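Local coordinates for ribosomal protein L11 methyltransferase (PDB 3GRZ) that probably transfers methyl groups from S-adenosyl-L-methionine to lysine side chains of ribosomal protein L11, this chain being its C-terminal methyltransferase part, at residues Y3-I6 and L12-V15; Q45-A50 and G72-A77; L52-A57 and H79-K84; R56-P61 and F126-A131; A98-A103 and I111-T116. All coordinates share one frame; numbering follows the deposited sequence.

Contact 1. Residues Y3-I6 and L12-V15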
# COMPACT_ATOMS: atom_id res chain seq x y z
N TYR B 3 -5.40 -15.83 18.70
CA TYR B 3 -6.11 -14.94 17.74
C TYR B 3 -6.47 -13.58 18.35
O TYR B 3 -6.82 -13.49 19.53
CB TYR B 3 -7.39 -15.60 17.22
CG TYR B 3 -7.18 -16.89 16.45
CD1 TYR B 3 -6.87 -16.87 15.09
CD2 TYR B 3 -7.31 -18.13 17.08
CE1 TYR B 3 -6.68 -18.06 14.38
CE2 TYR B 3 -7.13 -19.32 16.39
CZ TYR B 3 -6.81 -19.28 15.04
OH TYR B 3 -6.63 -20.46 14.35
N HIS B 4 -6.35 -12.54 17.52
CA HIS B 4 -6.84 -11.19 17.83
C HIS B 4 -6.99 -10.43 16.50
O HIS B 4 -7.09 -11.04 15.43
CB HIS B 4 -5.89 -10.44 18.78
CG HIS B 4 -6.60 -9.64 19.84
ND1 HIS B 4 -7.56 -8.70 19.57
CD2 HIS B 4 -6.46 -9.65 21.19
CE1 HIS B 4 -7.99 -8.16 20.69
NE2 HIS B 4 -7.34 -8.72 21.70
N VAL B 5 -6.99 -9.10 16.57
CA VAL B 5 -7.11 -8.23 15.39
C VAL B 5 -5.79 -8.20 14.61
O VAL B 5 -4.72 -8.01 15.19
CB VAL B 5 -7.50 -6.79 15.78
CG1 VAL B 5 -7.94 -5.99 14.56
CG2 VAL B 5 -8.61 -6.82 16.80
N ILE B 6 -5.89 -8.41 13.30
CA ILE B 6 -4.74 -8.28 12.42
C ILE B 6 -4.95 -6.98 11.64
O ILE B 6 -5.75 -6.93 10.72
CB ILE B 6 -4.62 -9.48 11.43
CG1 ILE B 6 -4.68 -10.83 12.17
CG2 ILE B 6 -3.36 -9.37 10.56
CD1 ILE B 6 -3.60 -11.06 13.21
N LEU B 12 -8.05 -1.47 6.38
CA LEU B 12 -8.37 -2.88 6.51
C LEU B 12 -7.78 -3.54 7.76
O LEU B 12 -6.57 -3.46 8.00
CB LEU B 12 -7.87 -3.65 5.30
CG LEU B 12 -8.93 -4.50 4.63
CD1 LEU B 12 -9.42 -3.80 3.36
CD2 LEU B 12 -8.33 -5.86 4.33
N ALA B 13 -8.65 -4.19 8.53
CA ALA B 13 -8.24 -5.08 9.60
C ALA B 13 -8.98 -6.41 9.49
O ALA B 13 -10.09 -6.49 8.94
CB ALA B 13 -8.45 -4.42 10.99
N ILE B 14 -8.34 -7.48 9.96
CA ILE B 14 -8.96 -8.80 9.95
C ILE B 14 -9.21 -9.20 11.39
O ILE B 14 -8.36 -9.02 12.26
CB ILE B 14 -8.08 -9.87 9.27
CG1 ILE B 14 -7.72 -9.49 7.84
CG2 ILE B 14 -8.77 -11.24 9.28
CD1 ILE B 14 -6.67 -10.42 7.25
N VAL B 15 -10.40 -9.75 11.63
CA VAL B 15 -10.87 -10.07 12.96
C VAL B 15 -11.48 -11.48 12.95
O VAL B 15 -12.13 -11.85 11.99
CB VAL B 15 -11.85 -8.95 13.40
CG1 VAL B 15 -13.12 -9.45 14.03
CG2 VAL B 15 -11.14 -7.96 14.30
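Ile6 and Ile14 form an antiparallel hydrogen-bonded pair, and the evidence is a two-way exchange: Ile6 N reaches Ile14 O at 2.7 Å with a nearly straight N-H...O angle of 177°, while Ile14 N returns to Ile6 O at 2.8 Å. The first donor lies in the carbonyl plane of Ile14, whereas the second is tilted 27° from the carbonyl plane of Ile6. A CA-H...O contact from Ala13 CA to Ile6 O at 3.3 Å gives that oxygen a second partner. Side-chain packing is closest beside this bonded pair, among Val5, Ala13 and Val15. Val5 and Val15 lie side by side and point the same way, their CG2 methyls 3.7 Å apart. The other branch of Val5, CG1, is anti to the backbone N (chi1 -167°), which sets it 3.9 Å from Ala13 CB. On the other face Ile6 and Ile14 meet at their roots, CB to CB at 4.1 Å, and the end of Ile6 leads away. Looser still is exposed His4, whose ring turns back on its own chain so that ND1 accepts Val5 N at 3.1 Å in the ring plane. Strand 12-16 is the middle of a three-stranded sheet: this hairpin lies along one edge, Ala13 and Val15 bond to strand 29-33 on the other, and helix 44-57 touches Ile6 and Leu12 through His44 and Met51.

Contact 2. Residues Q45-A50 and G72-A77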
# COMPACT_ATOMS: atom_id res chain seq x y z
N GLN B 45 1.88 -11.65 6.30
CA GLN B 45 2.77 -10.88 5.42
C GLN B 45 2.30 -10.90 3.96
O GLN B 45 2.21 -9.86 3.32
CB GLN B 45 4.24 -11.35 5.54
CG GLN B 45 5.14 -10.42 6.40
CD GLN B 45 6.51 -11.03 6.81
OE1 GLN B 45 6.77 -12.24 6.65
NE2 GLN B 45 7.39 -10.17 7.34
N THR B 46 1.97 -12.08 3.44
CA THR B 46 1.63 -12.19 2.02
C THR B 46 0.25 -11.60 1.74
O THR B 46 0.04 -11.00 0.69
CB THR B 46 1.72 -13.64 1.50
OG1 THR B 46 0.77 -14.46 2.19
CG2 THR B 46 3.13 -14.20 1.70
N THR B 47 -0.66 -11.76 2.71
CA THR B 47 -1.97 -11.13 2.64
C THR B 47 -1.82 -9.61 2.55
O THR B 47 -2.43 -8.99 1.70
CB THR B 47 -2.88 -11.56 3.83
OG1 THR B 47 -3.16 -12.95 3.70
CG2 THR B 47 -4.19 -10.81 3.86
N GLN B 48 -0.98 -9.02 3.42
CA GLN B 48 -0.77 -7.58 3.42
C GLN B 48 -0.18 -7.08 2.08
O GLN B 48 -0.60 -6.04 1.58
CB GLN B 48 0.14 -7.16 4.57
CG GLN B 48 0.33 -5.64 4.67
CD GLN B 48 1.28 -5.23 5.77
OE1 GLN B 48 2.49 -5.48 5.70
NE2 GLN B 48 0.74 -4.61 6.82
N LEU B 49 0.78 -7.81 1.51
CA LEU B 49 1.39 -7.39 0.23
C LEU B 49 0.34 -7.34 -0.87
O LEU B 49 0.23 -6.34 -1.60
CB LEU B 49 2.58 -8.29 -0.15
CG LEU B 49 3.75 -8.32 0.85
CD1 LEU B 49 4.94 -9.11 0.34
CD2 LEU B 49 4.16 -6.90 1.27
N ALA B 50 -0.45 -8.41 -0.96
CA ALA B 50 -1.54 -8.48 -1.93
C ALA B 50 -2.55 -7.35 -1.72
O ALA B 50 -2.92 -6.66 -2.68
CB ALA B 50 -2.23 -9.85 -1.88
N GLY B 72 -10.95 -16.83 1.01
CA GLY B 72 -11.72 -15.79 0.33
C GLY B 72 -11.35 -14.37 0.73
O GLY B 72 -11.97 -13.42 0.28
N ILE B 73 -10.34 -14.23 1.60
CA ILE B 73 -9.97 -12.91 2.17
C ILE B 73 -9.79 -11.81 1.10
O ILE B 73 -10.39 -10.73 1.21
CB ILE B 73 -8.71 -13.02 3.13
CG1 ILE B 73 -8.29 -11.66 3.68
CG2 ILE B 73 -7.50 -13.70 2.46
CD1 ILE B 73 -9.28 -11.02 4.60
N LEU B 74 -9.01 -12.10 0.05
CA LEU B 74 -8.73 -11.10 -0.98
C LEU B 74 -9.96 -10.80 -1.85
O LEU B 74 -10.18 -9.64 -2.22
CB LEU B 74 -7.53 -11.50 -1.83
CG LEU B 74 -6.18 -11.73 -1.13
CD1 LEU B 74 -5.12 -12.12 -2.14
CD2 LEU B 74 -5.73 -10.52 -0.30
N ALA B 75 -10.77 -11.82 -2.15
CA ALA B 75 -12.03 -11.61 -2.88
C ALA B 75 -12.95 -10.69 -2.07
O ALA B 75 -13.55 -9.77 -2.62
CB ALA B 75 -12.72 -12.94 -3.18
N ILE B 76 -13.04 -10.94 -0.77
CA ILE B 76 -13.87 -10.13 0.13
C ILE B 76 -13.37 -8.68 0.21
O ILE B 76 -14.15 -7.74 0.14
CB ILE B 76 -13.94 -10.78 1.54
CG1 ILE B 76 -14.76 -12.08 1.47
CG2 ILE B 76 -14.55 -9.81 2.59
CD1 ILE B 76 -14.46 -13.05 2.64
N ALA B 77 -12.07 -8.51 0.38
CA ALA B 77 -11.46 -7.19 0.44
C ALA B 77 -11.65 -6.42 -0.86
O ALA B 77 -11.97 -5.24 -0.83
CB ALA B 77 -10.01 -7.33 0.75
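Thr47 and Leu74 mark the closest backbone approach, 7.7 Å between their CA atoms, of two helical segments running in nearly the same direction, with 30° between their axes and 11.0 Å at the closest point. No hydrogen bond spans the gap; the contact is made by van der Waals packing of Leu74 and Ile73 on Ala50 and Thr47. Leu74 makes the closest side-chain contact. Its chi1 of -58° sets CG anti to the carbonyl carbon, and the fork beyond opens against Ala50, whose CB lies 3.7 Å from Leu74 CD1 and 3.9 Å from Leu74 CD2. The CD2 branch also stands 4.2 Å from Thr47 O, brushing the helix backbone. Thr47, a turn before Ala50, and Ile73, the neighbour of Leu74, cross obliquely, with Thr47 CG2 at 4.2 Å from Ile73 CG1. Gly72 is the N-cap, directly before helix 73-80, and its positive phi of 91° would drive a CB into the preceding carbonyl oxygen. Gly70, Gly72 and Ala75 fit a GxGxxA pattern after strand 63-67, consistent with the glycine-rich loop of a Rossmann-like methyltransferase and close to Gly68, a predicted S-adenosyl-L-methionine-binding residue. Thr47 is predicted to bind the same cofactor. Its two branches are split in role: the methyl faces Ile73, while OG1, beside the backbone N, hydrogen-bonds Asn43 O, just before the helix. Leu74 further packs on Val130 and Asn132 of strand 126-132, and Gln48, on another side of its helix, joins OE1 to Arg56 NE of the second subunit.

Contact 3. Residues L52-A57 and H79-K84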
# COMPACT_ATOMS: atom_id res chain seq x y z
N LEU B 52 -2.09 -4.36 -0.29
CA LEU B 52 -1.48 -3.07 -0.68
C LEU B 52 -1.54 -2.88 -2.20
O LEU B 52 -1.80 -1.78 -2.68
CB LEU B 52 -0.04 -2.95 -0.19
CG LEU B 52 0.16 -2.83 1.33
CD1 LEU B 52 1.66 -2.83 1.70
CD2 LEU B 52 -0.56 -1.61 1.89
N GLY B 53 -1.32 -3.97 -2.93
CA GLY B 53 -1.48 -3.95 -4.39
C GLY B 53 -2.91 -3.66 -4.83
O GLY B 53 -3.11 -2.95 -5.82
N ILE B 54 -3.89 -4.22 -4.12
CA ILE B 54 -5.30 -4.00 -4.44
C ILE B 54 -5.68 -2.55 -4.13
O ILE B 54 -6.35 -1.89 -4.92
CB ILE B 54 -6.25 -4.99 -3.71
CG1 ILE B 54 -5.95 -6.43 -4.12
CG2 ILE B 54 -7.73 -4.67 -4.02
CD1 ILE B 54 -6.67 -7.47 -3.24
N GLU B 55 -5.21 -2.06 -2.98
CA GLU B 55 -5.44 -0.68 -2.57
C GLU B 55 -4.87 0.30 -3.61
O GLU B 55 -5.49 1.32 -3.92
CB GLU B 55 -4.83 -0.44 -1.17
CG GLU B 55 -4.76 1.02 -0.70
CD GLU B 55 -6.11 1.57 -0.24
OE1 GLU B 55 -7.03 0.78 0.04
OE2 GLU B 55 -6.25 2.82 -0.17
N ARG B 56 -3.71 -0.04 -4.17
CA ARG B 56 -3.07 0.77 -5.18
C ARG B 56 -3.85 0.73 -6.49
O ARG B 56 -4.07 1.77 -7.11
CB ARG B 56 -1.62 0.29 -5.38
CG ARG B 56 -0.86 0.95 -6.52
CD ARG B 56 0.49 0.26 -6.69
NE ARG B 56 1.21 0.71 -7.87
CZ ARG B 56 1.03 0.21 -9.09
NH1 ARG B 56 1.73 0.68 -10.12
NH2 ARG B 56 0.15 -0.75 -9.29
N ALA B 57 -4.28 -0.47 -6.89
CA ALA B 57 -4.92 -0.67 -8.19
C ALA B 57 -6.36 -0.16 -8.26
O ALA B 57 -6.80 0.26 -9.32
CB ALA B 57 -4.86 -2.15 -8.62
N HIS B 79 -14.11 -6.80 -2.95
CA HIS B 79 -15.54 -6.44 -3.00
C HIS B 79 -15.80 -5.18 -2.18
O HIS B 79 -16.46 -4.25 -2.63
CB HIS B 79 -16.42 -7.61 -2.52
CG HIS B 79 -17.89 -7.35 -2.63
ND1 HIS B 79 -18.60 -6.64 -1.69
CD2 HIS B 79 -18.79 -7.72 -3.58
CE1 HIS B 79 -19.87 -6.57 -2.06
NE2 HIS B 79 -20.01 -7.22 -3.20
N LYS B 80 -15.26 -5.16 -0.96
CA LYS B 80 -15.44 -4.03 -0.05
C LYS B 80 -14.78 -2.75 -0.58
O LYS B 80 -15.29 -1.64 -0.37
CB LYS B 80 -14.90 -4.38 1.33
CG LYS B 80 -15.84 -5.29 2.11
CD LYS B 80 -15.09 -6.04 3.19
CE LYS B 80 -16.04 -6.71 4.17
NZ LYS B 80 -17.00 -5.76 4.80
N LEU B 81 -13.67 -2.91 -1.30
CA LEU B 81 -12.95 -1.79 -1.91
C LEU B 81 -13.57 -1.28 -3.20
O LEU B 81 -13.02 -0.40 -3.85
CB LEU B 81 -11.47 -2.14 -2.12
CG LEU B 81 -10.65 -2.22 -0.83
CD1 LEU B 81 -9.26 -2.74 -1.10
CD2 LEU B 81 -10.59 -0.88 -0.10
N GLY B 82 -14.72 -1.85 -3.58
CA GLY B 82 -15.53 -1.31 -4.66
C GLY B 82 -15.35 -1.98 -6.00
O GLY B 82 -15.55 -1.34 -7.02
N ALA B 83 -14.99 -3.27 -6.02
CA ALA B 83 -14.87 -3.98 -7.30
C ALA B 83 -16.18 -3.97 -8.08
O ALA B 83 -17.27 -3.97 -7.48
CB ALA B 83 -14.43 -5.40 -7.08
N LYS B 84 -16.07 -3.95 -9.42
CA LYS B 84 -17.22 -4.02 -10.32
C LYS B 84 -17.83 -5.43 -10.30
O LYS B 84 -19.02 -5.61 -10.55
CB LYS B 84 -16.81 -3.63 -11.74
CG LYS B 84 -17.97 -3.28 -12.67
CD LYS B 84 -17.54 -3.13 -14.13
CE LYS B 84 -16.85 -1.80 -14.39
NZ LYS B 84 -16.40 -1.66 -15.80
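The carboxylate of Glu55 is the flat group here, and it meets Leu81 through one oxygen rather than through a face: OE1 lies 3.9 Å from Leu81 CD2, a methyl close to the carboxylate plane. This is van der Waals contact, with the two side chains crossing at about a right angle. A bend at chi2 (76°) is what carries the end of Glu55 nearer to Leu81. The other oxygen, OE2, is hydrogen-bonded to ND1 of His11 from the second subunit, so this buried group has a polar partner across the interface. The second prong of Leu81 goes to Ile54, CD1 standing 3.8 Å from Ile54 CG2, and the leucine therefore straddles two successive residues of the helix. Just beyond it, Gly82 turns the chain out of its helix in a Schellman motif, its N bonding back to His79 O at 3.1 Å. The contact thus joins the C-terminal ends of helices 44-57 and 73-80. Beneath them lies the large sheet, where Ile54 rests on Ile156 of strand 153-161 and Ala83 on Val64 of strand 63-67.

Contact 4. Residues R56-P61 and F126-A131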
# COMPACT_ATOMS: atom_id res chain seq x y z
N ARG B 56 -3.71 -0.04 -4.17
CA ARG B 56 -3.07 0.77 -5.18
C ARG B 56 -3.85 0.73 -6.49
O ARG B 56 -4.07 1.77 -7.11
CB ARG B 56 -1.62 0.29 -5.38
CG ARG B 56 -0.86 0.95 -6.52
CD ARG B 56 0.49 0.26 -6.69
NE ARG B 56 1.21 0.71 -7.87
CZ ARG B 56 1.03 0.21 -9.09
NH1 ARG B 56 1.73 0.68 -10.12
NH2 ARG B 56 0.15 -0.75 -9.29
N ALA B 57 -4.28 -0.47 -6.89
CA ALA B 57 -4.92 -0.67 -8.19
C ALA B 57 -6.36 -0.16 -8.26
O ALA B 57 -6.80 0.26 -9.32
CB ALA B 57 -4.86 -2.15 -8.62
N MET B 58 -7.09 -0.19 -7.14
CA MET B 58 -8.54 0.07 -7.19
C MET B 58 -8.86 1.55 -7.16
O MET B 58 -9.45 2.05 -6.20
CB MET B 58 -9.31 -0.71 -6.09
CG MET B 58 -10.82 -0.92 -6.39
SD MET B 58 -11.26 -2.22 -7.60
CE MET B 58 -10.99 -3.69 -6.59
N VAL B 59 -8.50 2.26 -8.23
CA VAL B 59 -8.82 3.69 -8.38
C VAL B 59 -10.22 3.93 -8.96
O VAL B 59 -10.77 5.04 -8.85
CB VAL B 59 -7.76 4.43 -9.26
CG1 VAL B 59 -6.38 4.35 -8.61
CG2 VAL B 59 -7.74 3.83 -10.70
N LYS B 60 -10.79 2.88 -9.56
CA LYS B 60 -12.17 2.87 -10.04
C LYS B 60 -12.66 1.41 -9.89
O LYS B 60 -11.82 0.53 -9.67
CB LYS B 60 -12.22 3.32 -11.51
CG LYS B 60 -11.55 2.35 -12.48
CD LYS B 60 -11.60 2.87 -13.92
CE LYS B 60 -11.02 1.84 -14.86
NZ LYS B 60 -11.06 2.32 -16.28
N PRO B 61 -13.99 1.15 -9.99
CA PRO B 61 -14.46 -0.25 -9.98
C PRO B 61 -13.84 -1.08 -11.10
O PRO B 61 -13.94 -0.72 -12.27
CB PRO B 61 -15.98 -0.11 -10.19
CG PRO B 61 -16.29 1.19 -9.58
CD PRO B 61 -15.14 2.07 -10.03
N PHE B 126 -10.78 -10.05 -17.23
CA PHE B 126 -10.86 -9.23 -16.02
C PHE B 126 -9.94 -8.02 -16.10
O PHE B 126 -8.94 -8.06 -16.82
CB PHE B 126 -10.52 -10.09 -14.79
CG PHE B 126 -11.33 -11.37 -14.69
CD1 PHE B 126 -12.58 -11.37 -14.08
CD2 PHE B 126 -10.86 -12.56 -15.26
CE1 PHE B 126 -13.35 -12.54 -14.01
CE2 PHE B 126 -11.62 -13.73 -15.22
CZ PHE B 126 -12.86 -13.72 -14.58
N ASP B 127 -10.27 -6.97 -15.36
CA ASP B 127 -9.38 -5.80 -15.21
C ASP B 127 -8.25 -6.08 -14.22
O ASP B 127 -7.20 -5.45 -14.29
CB ASP B 127 -10.16 -4.62 -14.66
CG ASP B 127 -11.25 -4.16 -15.60
OD1 ASP B 127 -11.00 -4.09 -16.82
OD2 ASP B 127 -12.35 -3.84 -15.12
N LEU B 128 -8.50 -6.98 -13.28
CA LEU B 128 -7.57 -7.25 -12.19
C LEU B 128 -7.57 -8.74 -11.84
O LEU B 128 -8.59 -9.32 -11.49
CB LEU B 128 -7.90 -6.38 -10.98
CG LEU B 128 -6.96 -6.46 -9.78
CD1 LEU B 128 -5.66 -5.75 -10.10
CD2 LEU B 128 -7.61 -5.84 -8.55
N ILE B 129 -6.41 -9.38 -11.97
CA ILE B 129 -6.26 -10.76 -11.57
C ILE B 129 -5.33 -10.78 -10.35
O ILE B 129 -4.25 -10.22 -10.39
CB ILE B 129 -5.73 -11.66 -12.73
CG1 ILE B 129 -6.75 -11.66 -13.88
CG2 ILE B 129 -5.45 -13.08 -12.22
CD1 ILE B 129 -6.34 -12.46 -15.11
N VAL B 130 -5.80 -11.39 -9.25
CA VAL B 130 -5.05 -11.40 -7.99
C VAL B 130 -4.78 -12.86 -7.63
O VAL B 130 -5.67 -13.71 -7.77
CB VAL B 130 -5.84 -10.71 -6.83
CG1 VAL B 130 -5.01 -10.67 -5.57
CG2 VAL B 130 -6.27 -9.30 -7.20
N ALA B 131 -3.56 -13.15 -7.18
CA ALA B 131 -3.19 -14.52 -6.81
C ALA B 131 -2.13 -14.53 -5.72
O ALA B 131 -1.00 -14.12 -5.96
CB ALA B 131 -2.69 -15.29 -8.04
O HOH W 1 -13.57 -1.45 -15.20
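Leu128 carries this contact, rising from its strand to meet Ala57 and Met58 at the end of helix 44-57. Its CB points toward segment 56-61 but reaches none of it closely. With chi1 at -176°, CG stands anti to the backbone N and extends the chain outward, still short of contact. The touching is left to the two methyls: CD1 comes to 4.0 Å from Ala57 CB, while CD2 lies 4.5 Å from Met58 CE, a looser meeting. Met58 arrives at the fork by folding, since its chi2 of 77° and a similar chi3 curl the thioether round and bring CE nearer than its root. Met58 also packs on Phe25 of the second subunit. It is the centre of an inverse gamma turn, Val59 N bonding Ala57 O at 2.8 Å, where the chain leaves the helix. Farther along, a water bridges the segments, donating to Pro61 O at 3.0 Å and to Asp127 OD2 at 2.7 Å. The other carboxylate oxygen of Asp127, OD1, takes a hydrogen bond from Asn150 ND2. The arrangement is that of a helix end covering the core of an alpha/beta sheet, in which Leu128 is flanked by Val64 of strand 63-67 and Ile156 of strand 153-161.

Contact 5. Residues A98-A103 and I111-T116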
# COMPACT_ATOMS: atom_id res chain seq x y z
N ALA B 98 -15.32 -22.13 2.70
CA ALA B 98 -14.76 -21.05 3.50
C ALA B 98 -15.04 -19.68 2.87
O ALA B 98 -15.50 -18.78 3.56
CB ALA B 98 -13.26 -21.26 3.71
N ALA B 99 -14.81 -19.55 1.56
CA ALA B 99 -15.04 -18.27 0.85
C ALA B 99 -16.49 -17.80 0.95
O ALA B 99 -16.73 -16.64 1.27
CB ALA B 99 -14.60 -18.37 -0.61
N GLU B 100 -17.44 -18.71 0.71
CA GLU B 100 -18.86 -18.38 0.84
C GLU B 100 -19.26 -17.99 2.25
O GLU B 100 -19.94 -16.96 2.45
CB GLU B 100 -19.75 -19.53 0.35
CG GLU B 100 -21.23 -19.12 0.29
CD GLU B 100 -22.16 -20.22 -0.23
OE1 GLU B 100 -21.76 -21.40 -0.31
OE2 GLU B 100 -23.31 -19.88 -0.57
N GLU B 101 -18.84 -18.79 3.23
CA GLU B 101 -19.19 -18.55 4.63
C GLU B 101 -18.52 -17.29 5.20
O GLU B 101 -19.17 -16.51 5.90
CB GLU B 101 -18.91 -19.79 5.50
CG GLU B 101 -19.77 -21.01 5.09
CD GLU B 101 -19.87 -22.13 6.15
OE1 GLU B 101 -19.45 -21.93 7.32
OE2 GLU B 101 -20.40 -23.22 5.81
N ASN B 102 -17.23 -17.10 4.89
CA ASN B 102 -16.54 -15.86 5.27
C ASN B 102 -17.16 -14.63 4.59
O ASN B 102 -17.34 -13.60 5.24
CB ASN B 102 -15.03 -15.93 5.02
CG ASN B 102 -14.29 -16.83 6.01
OD1 ASN B 102 -14.67 -16.94 7.18
ND2 ASN B 102 -13.23 -17.48 5.55
N ALA B 103 -17.53 -14.74 3.31
CA ALA B 103 -18.24 -13.62 2.64
C ALA B 103 -19.52 -13.24 3.39
O ALA B 103 -19.76 -12.06 3.70
CB ALA B 103 -18.56 -13.93 1.18
N ILE B 111 -20.42 -12.59 -4.28
CA ILE B 111 -19.14 -13.01 -4.85
C ILE B 111 -19.35 -14.33 -5.60
O ILE B 111 -19.84 -15.30 -5.02
CB ILE B 111 -18.03 -13.15 -3.78
CG1 ILE B 111 -17.60 -11.76 -3.28
CG2 ILE B 111 -16.82 -13.90 -4.38
CD1 ILE B 111 -16.65 -11.75 -2.09
N ALA B 112 -19.01 -14.35 -6.89
CA ALA B 112 -19.10 -15.57 -7.69
C ALA B 112 -17.96 -16.52 -7.36
O ALA B 112 -16.83 -16.09 -7.19
CB ALA B 112 -19.11 -15.25 -9.17
N LEU B 113 -18.28 -17.81 -7.28
CA LEU B 113 -17.30 -18.83 -6.92
C LEU B 113 -17.21 -19.89 -8.01
O LEU B 113 -18.23 -20.31 -8.55
CB LEU B 113 -17.65 -19.48 -5.58
CG LEU B 113 -17.79 -18.54 -4.36
CD1 LEU B 113 -18.47 -19.26 -3.19
CD2 LEU B 113 -16.45 -18.00 -3.92
N GLN B 114 -16.00 -20.30 -8.34
CA GLN B 114 -15.83 -21.39 -9.28
C GLN B 114 -14.77 -22.36 -8.78
O GLN B 114 -13.65 -21.95 -8.44
CB GLN B 114 -15.52 -20.87 -10.68
CG GLN B 114 -15.50 -21.94 -11.78
CD GLN B 114 -15.32 -21.34 -13.16
OE1 GLN B 114 -15.49 -20.14 -13.35
NE2 GLN B 114 -14.98 -22.17 -14.14
N LYS B 115 -15.15 -23.63 -8.71
CA LYS B 115 -14.24 -24.68 -8.33
C LYS B 115 -13.50 -25.13 -9.58
O LYS B 115 -14.06 -25.82 -10.45
CB LYS B 115 -14.99 -25.85 -7.68
CG LYS B 115 -14.09 -26.91 -7.09
CD LYS B 115 -14.93 -28.11 -6.66
CE LYS B 115 -14.07 -29.19 -6.05
NZ LYS B 115 -13.21 -29.86 -7.05
N THR B 116 -12.24 -24.72 -9.66
CA THR B 116 -11.42 -24.90 -10.85
C THR B 116 -9.95 -24.63 -10.54
O THR B 116 -9.63 -23.88 -9.62
CB THR B 116 -11.90 -24.03 -12.07
OG1 THR B 116 -11.21 -24.45 -13.24
CG2 THR B 116 -11.70 -22.51 -11.85
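Leu113 directs its CB toward the helix and sets its fork across Ala99 and Glu100. A chi1 of -57° carries CG toward the helix, anti to the carbonyl carbon, and its two methyls divide between neighbours: CD2 ends 3.8 Å from Ala99 CB, and CD1 lies 3.8 Å from Glu100 CB and 4.1 Å from Glu100 N. The closest contact is at the root of the glutamate; its chain runs on extended beyond CG, and the residue is exposed. A second, looser pairing lies one helical turn on, where Ile111 CD1 reaches 4.4 Å from Ala103 CB. Ala99 and Ala103 both direct their CB toward the strand segment, and the bond from Ala103 N to Ala99 O at 2.9 Å confirms the regular turn that puts them in line. Small alanines thus receive the larger branched residues, all without a hydrogen bond across the contact. These are two elements of a beta-alpha-beta unit, helix 93-105 returning the chain from strand 85-90 to strand 112-115. The latter is the outermost strand of the large sheet within this chain, held to strand 85-90 by backbone bonds of Ala112 and Gln114, while Ile111 also leans on Ile76 of helix 73-80.

In the fold
From the N terminus, contact 1 closes a short hairpin in the small sheet before any other contact opens. Helix 44-57 then supplies the first segments of contacts 2, 3 and 4 in turn. Contacts 2 and 3 pair it with helix 73-80, and contact 2 crosses both contact 3 and contact 4. Contact 4 begins where the first segment of contact 3 ends, sharing Arg56 and Ala57, and closes a loop of 64 residues on strand 126-132. Contact 5 is nested inside that loop. Contact 1 reaches contact 2 through Ile14 CD1 and Ile73 CD1, 3.8 Å apart; contact 2 meets contact 5 through Ile76 and Ile111. Small sheet, helices and large sheet are thereby joined.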